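PDB 4PT7: replication initiator A family protein from Staphylococcus aureus CA-347, which probably initiates replication of staphylococcal multiresistance plasmids by binding and assembling on the plasmid origin through a winged-helix type N-terminal domain. Local coordinates for residues Q18-F23 with I38-L43; R44-L49 with F64-E69; G93-K98 with N106-M111. All coordinates share one frame; numbering follows the deposited sequence.

Contact 1: residues Q18-F23 with I38-L43; sequences QIPKVF and IAYAIL
A buried strand-on-helix packing contact, close to the centre of the chain, lays strand 16-20 and the turn after it against helix 34-52 of the HTH-type domain. The axes of segments 18-20 and 38-43 approach to 7.0 Å at an angle of 121°, and Ile19 lies nearest to Ala41. The small Ala41 side chain is consistent with this closeness: its CB sits 3.5 Å from Ile19 CG1 and also abuts the carbonyl oxygen of Gln18. Ile19 keeps CG1 beside its backbone N and runs on extended, so that CD1 meets Ile38 CG1, the two side chains crossing obliquely. On the other flank, two rings meet in a T-shaped (edge-to-face) pair. Phe23 points its CE2-CZ edge into one face of Tyr40, with CZ over the middle of the ring, centroids 5.0 Å apart and planes at 76°. Tyr40 CG is anti to the backbone N (chi1 178°), which swings the ring out toward the strand, where Pro20 CG touches Tyr40 CE2 at 3.8 Å. Pro20 CB meanwhile covers one face of Phe23, so Pro20 touches both aromatic rings. No direct hydrogen bond joins the segments; a water bridges them, accepting from Gln18 N and donating to Ala41 O. The hydroxyl of Tyr40 is bonded to Met111 O just past strand 107-110, and Phe23 also meets Tyr29 edge-to-face. Gln18 to Pro20 also pair in an antiparallel ladder with a strand of the second subunit, so the sheet continues across the interface while the same strand packs on helix 34-52.

Contact 2: residues R44-L49 with F64-E69; sequences RDRLNL and FVYSNE
Segment 44-49 is a helical turn of helix 34-52, kinked where the N atoms of Asn48 and Leu49 lack a bond to the preceding turn, whereas 64-69 is an extended loop that enters helix 68-74 at the N-cap Ser67. The backbones stay apart, Leu47 CA and Phe64 CA being closest at 8.0 Å, and side chains fill the interval within the HTH-type domain. Phe64 and Tyr66 both reach from the loop to the helix. Phe64, with CG beside its backbone N, brings CE2 to 3.6 Å from Arg46 CB; the backbone C of Arg46 lies at the ring edge. Leu47 CD2 crosses at about a right angle to touch Phe64 CZ at 3.9 Å. Phe64 also packs on Leu108 and Leu110, wedging between helix 34-52 and the hairpin. Tyr66 packs edge-to-face with Trp55 and against Leu71 and Ile74 of helix 68-74, with its hydroxyl turned to the arginine. Arg46 bends sharply at chi2 (-87°), bringing CD near the phenol oxygen; the guanidinium stands steeply to the Tyr66 ring, with the hydroxyl at the guanidinium edge. Leu49 CD1 lies over one guanidinium face, toward its rim. Arg46 NH1 forms a salt bridge with Asp129 of the second subunit; the carboxylate probably compensates the guanidinium charge, and the cation would polarise the phenol oxygen it donates to. Arg46 NH1 also donates to Tyr66 OH at 2.8 Å, the oxygen lying 5° out of the guanidinium plane and the N-H...O angle being 153°.

Contact 3: residues G93-K98 with N106-M111; sequences GLLIQK and NILYLM
The antiparallel beta hairpin of strands 95-98 and 107-110, consistent with the wing of a winged-helix fold, directly follows helix 79-91. Gly93, with positive phi, is the C-prime residue of the Schellman motif closing that helix. The strand axes approach to 4.6 Å. Ile96-Tyr109 and Lys98-Ile107 are hydrogen-bonded pairs; Leu95-Leu110 and Gln97-Leu108 are non-hydrogen-bonded ones. Ile96 and Tyr109 exchange two bonds of 2.8 Å, N to O each way, and Lys98 and Ile107 do the same. All four donors lie in the acceptor carbonyl planes, and the straightest, Lys98 N to Ile107 O, reaches 175°. At the helix end the pattern loosens: Met111 N donates to Leu94 O from well above the carbonyl plane. CA-H...O contacts, such as Leu108 CA to Ile96 O, add to the ladder.

On the face of Leu95, Gln97, Leu108 and Leu110, Leu95 has CG anti to its backbone N (chi1 -178°), which tips CD1 across the strand gap to 4.1 Å from Leu108 CB. Gln97 runs extended beside Leu108, pointing the same way, with Gln97 CG touching Leu108 CD1; its NE2 bonds to Glu90 of helix 79-91, and its OE1 makes a weak bond to Lys86. Leu110 turns to Tyr40 and Leu43 of helix 34-52. The other face carries Ile96, Lys98, Ile107 and Tyr109. There Ile96 and Tyr109 meet CB to CB, and Lys98, bent at chi4, sets CE obliquely against CE1 of the Tyr109 ring. Met111, bent at chi2 and chi3, folds back alongside this face, bringing SD to 3.8 Å from Ile96 CG1.

In the fold
The three contacts form a continuous packed unit, with centres 11 to 15 Å apart. Helix 34-52 serves both contact 1 and contact 2 with successive turns, and Leu43 O touches Phe64 CZ at 3.1 Å where they meet. Contact 3 joins the other two. Its strand 107-110 takes a probable hydrogen bond from Phe64 N to Leu108 O (2.7 Å), while Tyr40 CE1 packs against Leu110 CD2 at 3.3 Å. Phe23 and Leu94 also pack together, at 3.4 Å between Phe23 CZ and Leu94 CD1. Contacts 1 and 2 both touch the second subunit, whereas no other chain of the assembly touches the hairpin segments of contact 3.

Contact 1: residues Q18-F23 with I38-L43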
loop_
_atom_site.group_PDB
_atom_site.type_symbol
_atom_site.label_atom_id
_atom_site.label_comp_id
_atom_site.label_asym_id
_atom_site.label_seq_id
_atom_site.Cartn_x
_atom_site.Cartn_y
_atom_site.Cartn_z
ATOM N N GLN B 18 -6.181 -3.977 -18.671
ATOM C CA GLN B 18 -6.440 -5.341 -19.124
ATOM C C GLN B 18 -5.539 -6.396 -18.512
ATOM O O GLN B 18 -4.313 -6.349 -18.670
ATOM C CB GLN B 18 -6.308 -5.415 -20.657
ATOM C CG GLN B 18 -7.298 -4.561 -21.412
ATOM C CD GLN B 18 -7.001 -4.494 -22.909
ATOM O OE1 GLN B 18 -7.905 -4.626 -23.737
ATOM N NE2 GLN B 18 -5.734 -4.280 -23.260
ATOM N N ILE B 19 -6.147 -7.376 -17.851
ATOM C CA ILE B 19 -5.380 -8.454 -17.251
ATOM C C ILE B 19 -5.582 -9.719 -18.070
ATOM O O ILE B 19 -6.714 -10.112 -18.347
ATOM C CB ILE B 19 -5.828 -8.740 -15.802
ATOM C CG1 ILE B 19 -5.745 -7.464 -14.960
ATOM C CG2 ILE B 19 -4.929 -9.818 -15.186
ATOM C CD1 ILE B 19 -6.342 -7.611 -13.573
ATOM N N PRO B 20 -4.482 -10.360 -18.490
ATOM C CA PRO B 20 -4.571 -11.592 -19.279
ATOM C C PRO B 20 -5.356 -12.663 -18.523
ATOM O O PRO B 20 -5.083 -12.927 -17.348
ATOM C CB PRO B 20 -3.107 -11.987 -19.465
ATOM C CG PRO B 20 -2.417 -10.670 -19.527
ATOM C CD PRO B 20 -3.090 -9.881 -18.422
ATOM N N LYS B 21 -6.323 -13.278 -19.199
ATOM C CA LYS B 21 -7.143 -14.325 -18.596
ATOM C C LYS B 21 -6.292 -15.512 -18.161
ATOM O O LYS B 21 -6.617 -16.206 -17.196
ATOM C CB LYS B 21 -8.219 -14.805 -19.582
ATOM C CG LYS B 21 -9.358 -13.810 -19.819
ATOM C CD LYS B 21 -10.563 -14.506 -20.470
ATOM C CE LYS B 21 -11.698 -13.533 -20.698
ATOM N NZ LYS B 21 -12.897 -14.195 -21.313
ATOM N N VAL B 22 -5.198 -15.740 -18.876
ATOM C CA VAL B 22 -4.307 -16.840 -18.547
ATOM C C VAL B 22 -3.795 -16.706 -17.100
ATOM O O VAL B 22 -3.389 -17.692 -16.493
ATOM C CB VAL B 22 -3.124 -16.900 -19.559
ATOM C CG1 VAL B 22 -2.260 -15.664 -19.430
ATOM C CG2 VAL B 22 -2.311 -18.168 -19.358
ATOM N N PHE B 23 -3.835 -15.497 -16.536
ATOM C CA PHE B 23 -3.375 -15.300 -15.156
ATOM C C PHE B 23 -4.351 -15.924 -14.163
ATOM O O PHE B 23 -4.049 -16.033 -12.974
ATOM C CB PHE B 23 -3.211 -13.796 -14.811
ATOM C CG PHE B 23 -2.016 -13.134 -15.463
ATOM C CD1 PHE B 23 -1.150 -13.868 -16.267
ATOM C CD2 PHE B 23 -1.766 -11.778 -15.277
ATOM C CE1 PHE B 23 -0.047 -13.254 -16.881
ATOM C CE2 PHE B 23 -0.672 -11.156 -15.881
ATOM C CZ PHE B 23 0.190 -11.893 -16.685
ATOM N N ILE B 38 -2.709 -6.905 -11.335
ATOM C CA ILE B 38 -3.156 -5.550 -11.606
ATOM C C ILE B 38 -1.980 -4.681 -12.064
ATOM O O ILE B 38 -2.074 -3.999 -13.089
ATOM C CB ILE B 38 -3.853 -4.969 -10.353
ATOM C CG1 ILE B 38 -5.208 -5.666 -10.178
ATOM C CG2 ILE B 38 -4.022 -3.465 -10.475
ATOM C CD1 ILE B 38 -5.923 -5.351 -8.888
ATOM N N ALA B 39 -0.870 -4.733 -11.331
ATOM C CA ALA B 39 0.310 -3.959 -11.697
ATOM C C ALA B 39 0.707 -4.283 -13.140
ATOM O O ALA B 39 1.042 -3.387 -13.914
ATOM C CB ALA B 39 1.472 -4.285 -10.757
ATOM N N TYR B 40 0.675 -5.566 -13.493
ATOM C CA TYR B 40 1.041 -5.985 -14.841
ATOM C C TYR B 40 0.142 -5.263 -15.843
ATOM O O TYR B 40 0.620 -4.719 -16.842
ATOM C CB TYR B 40 0.865 -7.499 -14.996
ATOM C CG TYR B 40 1.170 -8.008 -16.390
ATOM C CD1 TYR B 40 2.449 -8.467 -16.731
ATOM C CD2 TYR B 40 0.186 -7.993 -17.386
ATOM C CE1 TYR B 40 2.736 -8.888 -18.038
ATOM C CE2 TYR B 40 0.462 -8.414 -18.684
ATOM C CZ TYR B 40 1.736 -8.853 -19.002
ATOM O OH TYR B 40 2.015 -9.228 -20.288
ATOM N N ALA B 41 -1.159 -5.241 -15.556
ATOM C CA ALA B 41 -2.115 -4.602 -16.453
ATOM C C ALA B 41 -1.875 -3.099 -16.571
ATOM O O ALA B 41 -2.048 -2.520 -17.640
ATOM C CB ALA B 41 -3.537 -4.885 -15.988
ATOM N N ILE B 42 -1.472 -2.463 -15.476
ATOM C CA ILE B 42 -1.204 -1.034 -15.505
ATOM C C ILE B 42 0.053 -0.753 -16.326
ATOM O O ILE B 42 0.077 0.184 -17.124
ATOM C CB ILE B 42 -1.042 -0.458 -14.083
ATOM C CG1 ILE B 42 -2.361 -0.610 -13.318
ATOM C CG2 ILE B 42 -0.620 1.004 -14.158
ATOM C CD1 ILE B 42 -2.367 0.019 -11.939
ATOM N N LEU B 43 1.094 -1.561 -16.147
ATOM C CA LEU B 43 2.311 -1.347 -16.924
ATOM C C LEU B 43 2.046 -1.602 -18.414
ATOM O O LEU B 43 2.656 -0.969 -19.279
ATOM C CB LEU B 43 3.443 -2.244 -16.425
ATOM C CG LEU B 43 3.993 -1.913 -15.032
ATOM C CD1 LEU B 43 5.077 -2.917 -14.647
ATOM C CD2 LEU B 43 4.561 -0.507 -15.022
HETATM O O HOH W 1 -3.891 -2.829 -19.586
#

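Contact 2: residues R44-L49 with F64-E69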
loop_
_atom_site.group_PDB
_atom_site.type_symbol
_atom_site.label_atom_id
_atom_site.label_comp_id
_atom_site.label_asym_id
_atom_site.label_seq_id
_atom_site.Cartn_x
_atom_site.Cartn_y
_atom_site.Cartn_z
ATOM N N ARG B 44 1.127 -2.524 -18.704
ATOM C CA ARG B 44 0.776 -2.860 -20.080
ATOM C C ARG B 44 0.202 -1.626 -20.762
ATOM O O ARG B 44 0.544 -1.310 -21.902
ATOM C CB ARG B 44 -0.255 -3.998 -20.100
ATOM C CG ARG B 44 -0.801 -4.313 -21.476
ATOM C CD ARG B 44 -1.851 -5.409 -21.425
ATOM N NE ARG B 44 -1.489 -6.436 -22.386
ATOM C CZ ARG B 44 -1.796 -6.401 -23.674
ATOM N NH1 ARG B 44 -1.388 -7.380 -24.464
ATOM N NH2 ARG B 44 -2.548 -5.425 -24.159
ATOM N N ASP B 45 -0.673 -0.933 -20.044
ATOM C CA ASP B 45 -1.298 0.276 -20.548
ATOM C C ASP B 45 -0.217 1.348 -20.740
ATOM O O ASP B 45 -0.334 2.205 -21.605
ATOM C CB ASP B 45 -2.350 0.761 -19.549
ATOM C CG ASP B 45 -3.022 2.048 -19.987
ATOM O OD1 ASP B 45 -3.886 2.000 -20.887
ATOM O OD2 ASP B 45 -2.675 3.112 -19.430
ATOM N N ARG B 46 0.839 1.299 -19.930
ATOM C CA ARG B 46 1.913 2.289 -20.027
ATOM C C ARG B 46 2.765 2.165 -21.286
ATOM O O ARG B 46 3.429 3.115 -21.672
ATOM C CB ARG B 46 2.819 2.221 -18.791
ATOM C CG ARG B 46 2.353 3.067 -17.640
ATOM C CD ARG B 46 2.869 4.484 -17.731
ATOM N NE ARG B 46 2.066 5.361 -16.891
ATOM C CZ ARG B 46 2.384 6.612 -16.579
ATOM N NH1 ARG B 46 3.509 7.157 -17.036
ATOM N NH2 ARG B 46 1.567 7.318 -15.809
ATOM N N LEU B 47 2.750 0.993 -21.914
ATOM C CA LEU B 47 3.515 0.756 -23.135
ATOM C C LEU B 47 3.255 1.847 -24.163
ATOM O O LEU B 47 4.132 2.175 -24.964
ATOM C CB LEU B 47 3.148 -0.606 -23.731
ATOM C CG LEU B 47 3.573 -1.827 -22.910
ATOM C CD1 LEU B 47 2.990 -3.111 -23.505
ATOM C CD2 LEU B 47 5.079 -1.881 -22.872
ATOM N N ASN B 48 2.047 2.402 -24.136
ATOM C CA ASN B 48 1.663 3.460 -25.059
ATOM C C ASN B 48 2.554 4.677 -24.840
ATOM O O ASN B 48 2.981 5.332 -25.793
ATOM C CB ASN B 48 0.202 3.856 -24.828
ATOM C CG ASN B 48 -0.212 5.055 -25.656
ATOM O OD1 ASN B 48 -0.923 5.945 -25.171
ATOM N ND2 ASN B 48 0.228 5.089 -26.915
ATOM N N LEU B 49 2.814 4.982 -23.574
ATOM C CA LEU B 49 3.652 6.111 -23.222
ATOM C C LEU B 49 5.121 5.838 -23.526
ATOM O O LEU B 49 5.847 6.749 -23.914
ATOM C CB LEU B 49 3.471 6.467 -21.744
ATOM C CG LEU B 49 2.062 6.942 -21.372
ATOM C CD1 LEU B 49 2.010 7.311 -19.897
ATOM C CD2 LEU B 49 1.682 8.138 -22.238
ATOM N N PHE B 64 10.786 0.263 -20.249
ATOM C CA PHE B 64 10.529 1.352 -19.310
ATOM C C PHE B 64 11.838 1.844 -18.707
ATOM O O PHE B 64 12.759 1.052 -18.466
ATOM C CB PHE B 64 9.619 0.890 -18.170
ATOM C CG PHE B 64 8.251 0.490 -18.611
ATOM C CD1 PHE B 64 7.804 -0.818 -18.435
ATOM C CD2 PHE B 64 7.396 1.423 -19.186
ATOM C CE1 PHE B 64 6.517 -1.187 -18.829
ATOM C CE2 PHE B 64 6.109 1.062 -19.582
ATOM C CZ PHE B 64 5.670 -0.244 -19.402
ATOM N N VAL B 65 11.902 3.153 -18.468
ATOM C CA VAL B 65 13.073 3.787 -17.877
ATOM C C VAL B 65 12.576 4.622 -16.704
ATOM O O VAL B 65 13.060 5.724 -16.465
ATOM C CB VAL B 65 13.769 4.743 -18.871
ATOM C CG1 VAL B 65 15.158 5.076 -18.371
ATOM C CG2 VAL B 65 13.823 4.128 -20.245
ATOM N N TYR B 66 11.595 4.099 -15.983
ATOM C CA TYR B 66 11.028 4.821 -14.852
ATOM C C TYR B 66 11.815 4.590 -13.560
ATOM O O TYR B 66 12.291 3.480 -13.292
ATOM C CB TYR B 66 9.570 4.404 -14.648
ATOM C CG TYR B 66 8.598 4.909 -15.702
ATOM C CD1 TYR B 66 7.780 4.022 -16.404
ATOM C CD2 TYR B 66 8.445 6.270 -15.942
ATOM C CE1 TYR B 66 6.830 4.479 -17.309
ATOM C CE2 TYR B 66 7.489 6.741 -16.852
ATOM C CZ TYR B 66 6.686 5.835 -17.528
ATOM O OH TYR B 66 5.733 6.284 -18.410
ATOM N N SER B 67 11.959 5.643 -12.766
ATOM C CA SER B 67 12.666 5.524 -11.494
ATOM C C SER B 67 11.719 4.862 -10.508
ATOM O O SER B 67 10.514 4.765 -10.765
ATOM C CB SER B 67 13.079 6.903 -10.962
ATOM O OG SER B 67 11.952 7.737 -10.751
ATOM N N ASN B 68 12.264 4.397 -9.391
ATOM C CA ASN B 68 11.464 3.745 -8.366
ATOM C C ASN B 68 10.376 4.673 -7.836
ATOM O O ASN B 68 9.287 4.226 -7.493
ATOM C CB ASN B 68 12.367 3.284 -7.226
ATOM C CG ASN B 68 13.164 2.044 -7.582
ATOM O OD1 ASN B 68 14.160 1.722 -6.932
ATOM N ND2 ASN B 68 12.720 1.332 -8.608
ATOM N N GLU B 69 10.672 5.968 -7.775
ATOM C CA GLU B 69 9.703 6.946 -7.294
ATOM C C GLU B 69 8.535 7.027 -8.274
ATOM O O GLU B 69 7.378 7.145 -7.870
ATOM C CB GLU B 69 10.338 8.349 -7.178
ATOM C CG GLU B 69 11.348 8.550 -6.040
ATOM C CD GLU B 69 12.780 8.133 -6.378
ATOM O OE1 GLU B 69 13.661 8.358 -5.522
ATOM O OE2 GLU B 69 13.036 7.586 -7.473
#

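Contact 3: residues G93-K98 with N106-M111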
loop_
_atom_site.group_PDB
_atom_site.type_symbol
_atom_site.label_atom_id
_atom_site.label_comp_id
_atom_site.label_asym_id
_atom_site.label_seq_id
_atom_site.Cartn_x
_atom_site.Cartn_y
_atom_site.Cartn_z
ATOM N N GLY B 93 8.665 -14.777 -15.459
ATOM C CA GLY B 93 9.060 -14.367 -16.793
ATOM C C GLY B 93 8.194 -13.292 -17.416
ATOM O O GLY B 93 8.213 -13.111 -18.626
ATOM N N LEU B 94 7.444 -12.563 -16.601
ATOM C CA LEU B 94 6.579 -11.503 -17.122
ATOM C C LEU B 94 7.281 -10.153 -17.120
ATOM O O LEU B 94 6.758 -9.170 -17.661
ATOM C CB LEU B 94 5.290 -11.413 -16.300
ATOM C CG LEU B 94 4.447 -12.689 -16.323
ATOM C CD1 LEU B 94 3.271 -12.574 -15.355
ATOM C CD2 LEU B 94 3.962 -12.924 -17.758
ATOM N N LEU B 95 8.471 -10.108 -16.530
ATOM C CA LEU B 95 9.222 -8.864 -16.441
ATOM C C LEU B 95 10.718 -9.110 -16.470
ATOM O O LEU B 95 11.216 -9.997 -15.777
ATOM C CB LEU B 95 8.864 -8.138 -15.139
ATOM C CG LEU B 95 9.527 -6.784 -14.877
ATOM C CD1 LEU B 95 8.987 -5.771 -15.864
ATOM C CD2 LEU B 95 9.239 -6.328 -13.451
ATOM N N ILE B 96 11.426 -8.329 -17.282
ATOM C CA ILE B 96 12.877 -8.430 -17.379
ATOM C C ILE B 96 13.433 -7.136 -16.802
ATOM O O ILE B 96 12.967 -6.046 -17.142
ATOM C CB ILE B 96 13.364 -8.559 -18.836
ATOM C CG1 ILE B 96 12.848 -9.860 -19.456
ATOM C CG2 ILE B 96 14.895 -8.511 -18.874
ATOM C CD1 ILE B 96 13.259 -11.106 -18.710
ATOM N N GLN B 97 14.434 -7.257 -15.939
ATOM C CA GLN B 97 15.028 -6.087 -15.306
ATOM C C GLN B 97 16.538 -6.004 -15.527
ATOM O O GLN B 97 17.285 -6.882 -15.091
ATOM C CB GLN B 97 14.717 -6.117 -13.803
ATOM C CG GLN B 97 15.045 -4.830 -13.059
ATOM C CD GLN B 97 14.556 -4.838 -11.615
ATOM O OE1 GLN B 97 14.638 -3.825 -10.918
ATOM N NE2 GLN B 97 14.046 -5.981 -11.162
ATOM N N LYS B 98 16.980 -4.953 -16.214
ATOM C CA LYS B 98 18.406 -4.733 -16.470
ATOM C C LYS B 98 18.881 -3.541 -15.640
ATOM O O LYS B 98 18.418 -2.411 -15.827
ATOM C CB LYS B 98 18.666 -4.460 -17.957
ATOM C CG LYS B 98 18.389 -5.645 -18.879
ATOM C CD LYS B 98 18.831 -5.363 -20.310
ATOM C CE LYS B 98 18.503 -6.532 -21.242
ATOM N NZ LYS B 98 19.136 -7.810 -20.807
ATOM N N ASN B 106 16.627 1.536 -13.488
ATOM C CA ASN B 106 16.822 0.249 -14.135
ATOM C C ASN B 106 15.937 0.153 -15.373
ATOM O O ASN B 106 14.881 0.777 -15.445
ATOM C CB ASN B 106 16.484 -0.891 -13.170
ATOM C CG ASN B 106 17.379 -0.902 -11.945
ATOM O OD1 ASN B 106 18.607 -0.862 -12.059
ATOM N ND2 ASN B 106 16.767 -0.957 -10.764
ATOM N N ILE B 107 16.382 -0.619 -16.354
ATOM C CA ILE B 107 15.617 -0.811 -17.575
ATOM C C ILE B 107 14.675 -1.985 -17.350
ATOM O O ILE B 107 15.123 -3.087 -17.047
ATOM C CB ILE B 107 16.531 -1.154 -18.766
ATOM C CG1 ILE B 107 17.596 -0.073 -18.934
ATOM C CG2 ILE B 107 15.708 -1.263 -20.039
ATOM C CD1 ILE B 107 17.018 1.301 -19.165
ATOM N N LEU B 108 13.374 -1.739 -17.480
ATOM C CA LEU B 108 12.370 -2.788 -17.301
ATOM C C LEU B 108 11.682 -3.132 -18.621
ATOM O O LEU B 108 11.220 -2.246 -19.351
ATOM C CB LEU B 108 11.299 -2.365 -16.283
ATOM C CG LEU B 108 11.584 -2.531 -14.785
ATOM C CD1 LEU B 108 12.802 -1.718 -14.406
ATOM C CD2 LEU B 108 10.371 -2.076 -13.972
ATOM N N TYR B 109 11.622 -4.426 -18.918
ATOM C CA TYR B 109 10.968 -4.915 -20.126
ATOM C C TYR B 109 9.771 -5.750 -19.707
ATOM O O TYR B 109 9.934 -6.806 -19.084
ATOM C CB TYR B 109 11.889 -5.819 -20.953
ATOM C CG TYR B 109 12.912 -5.104 -21.795
ATOM C CD1 TYR B 109 14.198 -4.878 -21.318
ATOM C CD2 TYR B 109 12.601 -4.677 -23.089
ATOM C CE1 TYR B 109 15.157 -4.242 -22.108
ATOM C CE2 TYR B 109 13.548 -4.043 -23.884
ATOM C CZ TYR B 109 14.823 -3.829 -23.389
ATOM O OH TYR B 109 15.764 -3.194 -24.166
ATOM N N LEU B 110 8.573 -5.278 -20.034
ATOM C CA LEU B 110 7.373 -6.037 -19.711
ATOM C C LEU B 110 7.348 -7.129 -20.779
ATOM O O LEU B 110 7.740 -6.879 -21.920
ATOM C CB LEU B 110 6.128 -5.167 -19.852
ATOM C CG LEU B 110 5.064 -5.255 -18.757
ATOM C CD1 LEU B 110 3.689 -5.069 -19.388
ATOM C CD2 LEU B 110 5.135 -6.579 -18.042
ATOM N N MET B 111 6.891 -8.323 -20.414
ATOM C CA MET B 111 6.834 -9.444 -21.344
ATOM C C MET B 111 5.421 -10.013 -21.472
ATOM O O MET B 111 4.618 -9.937 -20.545
ATOM C CB MET B 111 7.768 -10.552 -20.865
ATOM C CG MET B 111 9.177 -10.085 -20.559
ATOM S SD MET B 111 10.038 -9.472 -22.002
ATOM C CE MET B 111 10.439 -11.035 -22.774
#